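Local coordinates for pyruvate kinase (Pyrobaculum aerophilum, PDB 3QTG), which catalyses the last step of glycolysis, the transfer of a phosphoryl group from phosphoenolpyruvate to ADP that yields pyruvate and ATP, at residues A[308-313]-A[341-347]; A[16-20]-A[316-320]. Numbering follows the deposited sequence.

Contact 1 (A[308-313]-A[341-347]); sequences VFTTAS and ILMNVEY
Phe309 lays its ring, chi1 t and chi2 near 90°, against the backbone where the other segment turns from helix-like to extended: Phe309 CE1 lies 3.5 Å from Val345 CA and, at the ring edge, 3.5 Å from Asn344 O. Residues 308-313 are the regular last turns of helix 302-313. Across from them, 341-344 keep helix-like backbone angles (Asn344 phi/psi -94/-13), Asn344 N and Val345 N bond Ile341 O and Leu342 O at 3.0 Å each, and Val345, Glu346 and Tyr347 are extended, with psi near 135°. The two segments close up toward their C-terminal ends, CA to CA 6.0 Å for Phe309 and Val345 but 4.3 Å for Ser313 and Tyr347. Aliphatic contacts fill the space between: Val308 CG1 to Ile341 CG2 at 3.7 Å, Ala312 CB to Leu342 CD2 at 3.6 Å and to Val345 CG2 at 3.8 Å. Ser313 OG (chi1 -74°) is 3.0 Å from Glu346 O and 3.2 Å from Phe309 O, with one proton for both acceptors. Tyr347, chi1 m, brings CE1 to 3.1 Å from Ala312 O. Glu346 makes a salt bridge to Arg271 of the second subunit, and Asn344 hydrogen-bonds Asp264 there. Helix 302-313 of the seventh beta/alpha unit packs beside helix 331-343 of the eighth, both over the outer side of strand 318-321, as neighbouring outer helices do in a TIM barrel.

Contact 2 (A[16-20]-A[316-320]); sequences LTKRV and VDSLW
This is the seam of the TIM barrel, where the first strand, 18-22, pairs in parallel with the eighth, 318-321, and closes the cylinder. Residues 18-20 and 318-320 are extended, their axes approaching to 4.7 Å at -18°, in the register Lys18-Ser318, Arg19-Leu319 and Val20-Trp320 (CA-CA 4.3, 5.4 and 4.5 Å). Three backbone hydrogen bonds make the ladder: Lys18 N to Asp317 O (2.8 Å), Leu319 N to Lys18 O (2.9 Å) and Val20 N to Leu319 O (2.9 Å). Just before the strands a water bridges, accepting from Thr17 OG1 at 2.5 Å and donating to Val316 O at 2.6 Å; Thr17 OG1 probably also hydrogen-bonds the Tyr347 hydroxyl. Arg19 and Leu319 point outward; Arg19 NE forms a salt bridge with Asp43 and NH1 bonds Ser339 of helix 331-343. Lys18, Ser318 and Val20 share the inner face with Trp320. Lys18 NZ is held by backbone carbonyls including Val415 O, and the Asp317 carboxylate by Ile284 N and Arg394. Ser318 OG (chi1 p) bonds Tyr249 OH and accepts from Trp320 NE1 at 3.0 Å. The Trp320 side chain lies about 4 Å from that of Arg46, inferred to bind substrate. With Val20 chi1 t and Trp320 chi1 m, Val20 CG1 sits over the indole face, 3.8 Å from the centroid of the Trp320 five-membered ring and 16° off its normal.

How the contacts relate
Both contacts are largely buried and lie at the seam of the barrel, around strand 318-321, but they occupy successive layers. Contact 2 is barrel wall, strand on strand, held by regular backbone hydrogen bonds and untouched by other subunits. Contact 1 lies outside it in the helix layer, where apolar side chains do most of the joining and the polar ends of Asn344 and Glu346 reach the second subunit. Their segments alternate in sequence, 341-347 coming last. Leu319 binds the layers, its CD2 3.5 Å from Thr311 CG2 and its CD1 3.8 Å from Val308 CG1; Leu342 CD1 meets Arg19 CG at 3.5 Å, and Tyr347 OH probably hydrogen-bonds Thr17 OG1 at 2.6 Å.

Contact 1 (A[308-313]-A[341-347])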
loop_
_atom_site.group_PDB
_atom_site.type_symbol
_atom_site.label_atom_id
_atom_site.label_comp_id
_atom_site.label_asym_id
_atom_site.label_seq_id
_atom_site.Cartn_x
_atom_site.Cartn_y
_atom_site.Cartn_z
ATOM N N VAL A 308 -27.878 3.101 -16.458
ATOM C CA VAL A 308 -27.099 4.268 -16.880
ATOM C C VAL A 308 -26.194 4.756 -15.741
ATOM O O VAL A 308 -25.023 5.090 -15.964
ATOM C CB VAL A 308 -28.018 5.440 -17.336
ATOM C CG1 VAL A 308 -27.192 6.725 -17.677
ATOM C CG2 VAL A 308 -28.867 5.030 -18.522
ATOM N N PHE A 309 -26.756 4.817 -14.526
ATOM C CA PHE A 309 -26.011 5.308 -13.386
ATOM C C PHE A 309 -24.765 4.422 -13.193
ATOM O O PHE A 309 -23.673 4.927 -13.123
ATOM C CB PHE A 309 -26.882 5.361 -12.126
ATOM C CG PHE A 309 -26.150 5.856 -10.906
ATOM C CD1 PHE A 309 -26.165 7.211 -10.572
ATOM C CD2 PHE A 309 -25.426 4.974 -10.107
ATOM C CE1 PHE A 309 -25.485 7.671 -9.446
ATOM C CE2 PHE A 309 -24.725 5.424 -8.983
ATOM C CZ PHE A 309 -24.757 6.770 -8.654
ATOM N N THR A 310 -24.932 3.107 -13.159
ATOM C CA THR A 310 -23.800 2.209 -12.892
ATOM C C THR A 310 -22.802 2.058 -14.057
ATOM O O THR A 310 -21.591 1.944 -13.845
ATOM C CB THR A 310 -24.270 0.836 -12.390
ATOM O OG1 THR A 310 -25.193 0.282 -13.323
ATOM C CG2 THR A 310 -24.977 0.960 -11.050
ATOM N N THR A 311 -23.297 2.059 -15.285
ATOM C CA THR A 311 -22.409 2.097 -16.456
ATOM C C THR A 311 -21.493 3.340 -16.429
ATOM O O THR A 311 -20.268 3.211 -16.589
ATOM C CB THR A 311 -23.237 2.002 -17.764
ATOM O OG1 THR A 311 -23.925 0.739 -17.776
ATOM C CG2 THR A 311 -22.366 2.103 -18.998
ATOM N N ALA A 312 -22.082 4.524 -16.206
ATOM C CA ALA A 312 -21.305 5.757 -16.069
ATOM C C ALA A 312 -20.286 5.737 -14.907
ATOM O O ALA A 312 -19.171 6.247 -15.070
ATOM C CB ALA A 312 -22.217 6.995 -15.974
ATOM N N SER A 313 -20.676 5.159 -13.763
ATOM C CA SER A 313 -19.797 4.994 -12.582
ATOM C C SER A 313 -18.510 4.247 -12.837
ATOM O O SER A 313 -17.520 4.488 -12.153
ATOM C CB SER A 313 -20.520 4.241 -11.462
ATOM O OG SER A 313 -21.459 5.089 -10.858
ATOM N N ILE A 341 -29.441 12.118 -15.261
ATOM C CA ILE A 341 -28.872 10.955 -14.540
ATOM C C ILE A 341 -27.376 11.109 -14.300
ATOM O O ILE A 341 -26.884 10.782 -13.225
ATOM C CB ILE A 341 -29.127 9.602 -15.268
ATOM C CG1 ILE A 341 -30.633 9.285 -15.317
ATOM C CG2 ILE A 341 -28.320 8.440 -14.578
ATOM C CD1 ILE A 341 -31.039 8.257 -16.374
ATOM N N LEU A 342 -26.664 11.601 -15.309
ATOM C CA LEU A 342 -25.213 11.762 -15.239
ATOM C C LEU A 342 -24.797 12.775 -14.173
ATOM O O LEU A 342 -23.777 12.595 -13.489
ATOM C CB LEU A 342 -24.625 12.125 -16.616
ATOM C CG LEU A 342 -24.748 11.029 -17.687
ATOM C CD1 LEU A 342 -24.115 11.429 -19.026
ATOM C CD2 LEU A 342 -24.190 9.714 -17.196
ATOM N N MET A 343 -25.598 13.829 -14.024
ATOM C CA MET A 343 -25.344 14.847 -13.013
ATOM C C MET A 343 -25.401 14.277 -11.601
ATOM O O MET A 343 -24.883 14.875 -10.667
ATOM C CB MET A 343 -26.304 16.033 -13.177
ATOM C CG MET A 343 -26.023 16.821 -14.451
ATOM S SD MET A 343 -27.048 18.286 -14.671
ATOM C CE MET A 343 -26.322 18.959 -16.184
ATOM N N ASN A 344 -26.004 13.104 -11.458
ATOM C CA ASN A 344 -26.093 12.439 -10.160
ATOM C C ASN A 344 -24.976 11.439 -9.890
ATOM O O ASN A 344 -24.822 10.995 -8.753
ATOM C CB ASN A 344 -27.438 11.721 -10.022
ATOM C CG ASN A 344 -28.587 12.681 -9.880
ATOM O OD1 ASN A 344 -28.871 13.174 -8.779
ATOM N ND2 ASN A 344 -29.250 12.982 -11.005
ATOM N N VAL A 345 -24.221 11.073 -10.924
ATOM C CA VAL A 345 -23.249 9.976 -10.823
ATOM C C VAL A 345 -22.124 10.236 -9.800
ATOM O O VAL A 345 -21.546 11.307 -9.760
ATOM C CB VAL A 345 -22.677 9.556 -12.217
ATOM C CG1 VAL A 345 -21.591 8.507 -12.076
ATOM C CG2 VAL A 345 -23.789 8.996 -13.096
ATOM N N GLU A 346 -21.843 9.254 -8.951
ATOM C CA GLU A 346 -20.575 9.266 -8.239
ATOM C C GLU A 346 -19.755 8.111 -8.777
ATOM O O GLU A 346 -20.255 7.001 -8.957
ATOM C CB GLU A 346 -20.741 9.251 -6.710
ATOM C CG GLU A 346 -21.117 7.919 -6.090
ATOM C CD GLU A 346 -21.164 7.955 -4.550
ATOM O OE1 GLU A 346 -21.665 8.961 -3.981
ATOM O OE2 GLU A 346 -20.692 6.973 -3.910
ATOM N N TYR A 347 -18.505 8.404 -9.080
ATOM C CA TYR A 347 -17.678 7.514 -9.868
ATOM C C TYR A 347 -16.911 6.592 -8.963
ATOM O O TYR A 347 -16.360 7.018 -7.951
ATOM C CB TYR A 347 -16.728 8.322 -10.751
ATOM C CG TYR A 347 -17.470 9.091 -11.824
ATOM C CD1 TYR A 347 -17.883 8.456 -12.994
ATOM C CD2 TYR A 347 -17.788 10.437 -11.657
ATOM C CE1 TYR A 347 -18.592 9.138 -13.967
ATOM C CE2 TYR A 347 -18.504 11.140 -12.649
ATOM C CZ TYR A 347 -18.887 10.480 -13.797
ATOM O OH TYR A 347 -19.587 11.128 -14.789
#

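Contact 2 (A[16-20]-A[316-320])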
loop_
_atom_site.group_PDB
_atom_site.type_symbol
_atom_site.label_atom_id
_atom_site.label_comp_id
_atom_site.label_asym_id
_atom_site.label_seq_id
_atom_site.Cartn_x
_atom_site.Cartn_y
_atom_site.Cartn_z
ATOM N N LEU A 16 -18.736 14.837 -16.747
ATOM C CA LEU A 16 -17.458 14.210 -17.017
ATOM C C LEU A 16 -17.703 13.131 -18.040
ATOM O O LEU A 16 -16.956 13.023 -19.002
ATOM C CB LEU A 16 -16.852 13.672 -15.730
ATOM C CG LEU A 16 -16.665 14.681 -14.577
ATOM C CD1 LEU A 16 -15.933 14.010 -13.426
ATOM C CD2 LEU A 16 -15.895 15.915 -15.036
ATOM N N THR A 17 -18.783 12.368 -17.846
ATOM C CA THR A 17 -19.275 11.423 -18.852
ATOM C C THR A 17 -19.903 12.203 -20.004
ATOM O O THR A 17 -20.750 13.061 -19.795
ATOM C CB THR A 17 -20.319 10.468 -18.280
ATOM O OG1 THR A 17 -19.836 9.926 -17.048
ATOM C CG2 THR A 17 -20.593 9.334 -19.263
ATOM N N LYS A 18 -19.463 11.897 -21.216
ATOM C CA LYS A 18 -19.955 12.577 -22.403
ATOM C C LYS A 18 -21.191 11.896 -23.004
ATOM O O LYS A 18 -21.390 10.691 -22.872
ATOM C CB LYS A 18 -18.822 12.747 -23.432
ATOM C CG LYS A 18 -17.599 13.505 -22.879
ATOM C CD LYS A 18 -18.011 14.845 -22.270
ATOM C CE LYS A 18 -16.829 15.641 -21.802
ATOM N NZ LYS A 18 -15.903 15.829 -22.942
ATOM N N ARG A 19 -22.017 12.702 -23.663
ATOM C CA ARG A 19 -23.359 12.304 -24.082
ATOM C C ARG A 19 -23.411 12.357 -25.602
ATOM O O ARG A 19 -23.202 13.415 -26.206
ATOM C CB ARG A 19 -24.397 13.268 -23.478
ATOM C CG ARG A 19 -24.338 13.427 -21.937
ATOM C CD ARG A 19 -24.813 14.821 -21.454
ATOM N NE ARG A 19 -24.001 15.889 -22.045
ATOM C CZ ARG A 19 -24.172 17.195 -21.859
ATOM N NH1 ARG A 19 -25.147 17.664 -21.088
ATOM N NH2 ARG A 19 -23.348 18.043 -22.453
ATOM N N VAL A 20 -23.646 11.197 -26.213
ATOM C CA VAL A 20 -23.756 11.078 -27.661
ATOM C C VAL A 20 -25.182 10.648 -28.054
ATOM O O VAL A 20 -25.735 9.720 -27.466
ATOM C CB VAL A 20 -22.693 10.086 -28.237
ATOM C CG1 VAL A 20 -23.023 9.670 -29.684
ATOM C CG2 VAL A 20 -21.311 10.699 -28.150
ATOM N N VAL A 316 -16.586 5.198 -17.926
ATOM C CA VAL A 316 -16.566 5.298 -19.395
ATOM C C VAL A 316 -16.486 6.763 -19.833
ATOM O O VAL A 316 -16.984 7.650 -19.116
ATOM C CB VAL A 316 -17.821 4.612 -20.049
ATOM C CG1 VAL A 316 -17.851 3.126 -19.705
ATOM C CG2 VAL A 316 -19.135 5.301 -19.604
ATOM N N ASP A 317 -15.877 7.019 -20.996
ATOM C CA ASP A 317 -15.789 8.379 -21.543
ATOM C C ASP A 317 -17.145 8.901 -22.005
ATOM O O ASP A 317 -17.424 10.092 -21.869
ATOM C CB ASP A 317 -14.868 8.462 -22.769
ATOM C CG ASP A 317 -13.429 8.129 -22.470
ATOM O OD1 ASP A 317 -12.576 9.054 -22.489
ATOM O OD2 ASP A 317 -13.145 6.939 -22.262
ATOM N N SER A 318 -17.944 8.035 -22.626
ATOM C CA SER A 318 -19.242 8.437 -23.208
ATOM C C SER A 318 -20.322 7.342 -23.222
ATOM O O SER A 318 -20.017 6.132 -23.119
ATOM C CB SER A 318 -19.064 9.042 -24.611
ATOM O OG SER A 318 -18.348 8.175 -25.470
ATOM N N LEU A 319 -21.578 7.793 -23.338
ATOM C CA LEU A 319 -22.755 6.935 -23.514
ATOM C C LEU A 319 -23.490 7.383 -24.774
ATOM O O LEU A 319 -23.714 8.579 -24.984
ATOM C CB LEU A 319 -23.697 6.972 -22.296
ATOM C CG LEU A 319 -23.134 6.586 -20.900
ATOM C CD1 LEU A 319 -24.091 6.971 -19.790
ATOM C CD2 LEU A 319 -22.798 5.105 -20.774
ATOM N N TRP A 320 -23.837 6.420 -25.624
ATOM C CA TRP A 320 -24.398 6.724 -26.932
ATOM C C TRP A 320 -25.840 6.237 -26.984
ATOM O O TRP A 320 -26.099 5.049 -26.875
ATOM C CB TRP A 320 -23.593 6.003 -28.018
ATOM C CG TRP A 320 -22.146 6.416 -28.164
ATOM C CD1 TRP A 320 -21.394 7.168 -27.295
ATOM C CD2 TRP A 320 -21.282 6.088 -29.258
ATOM N NE1 TRP A 320 -20.123 7.332 -27.791
ATOM C CE2 TRP A 320 -20.031 6.686 -29.000
ATOM C CE3 TRP A 320 -21.455 5.366 -30.451
ATOM C CZ2 TRP A 320 -18.942 6.568 -29.884
ATOM C CZ3 TRP A 320 -20.370 5.243 -31.319
ATOM C CH2 TRP A 320 -19.128 5.835 -31.027
HETATM O O HOH W 1 -18.730 7.721 -17.185
#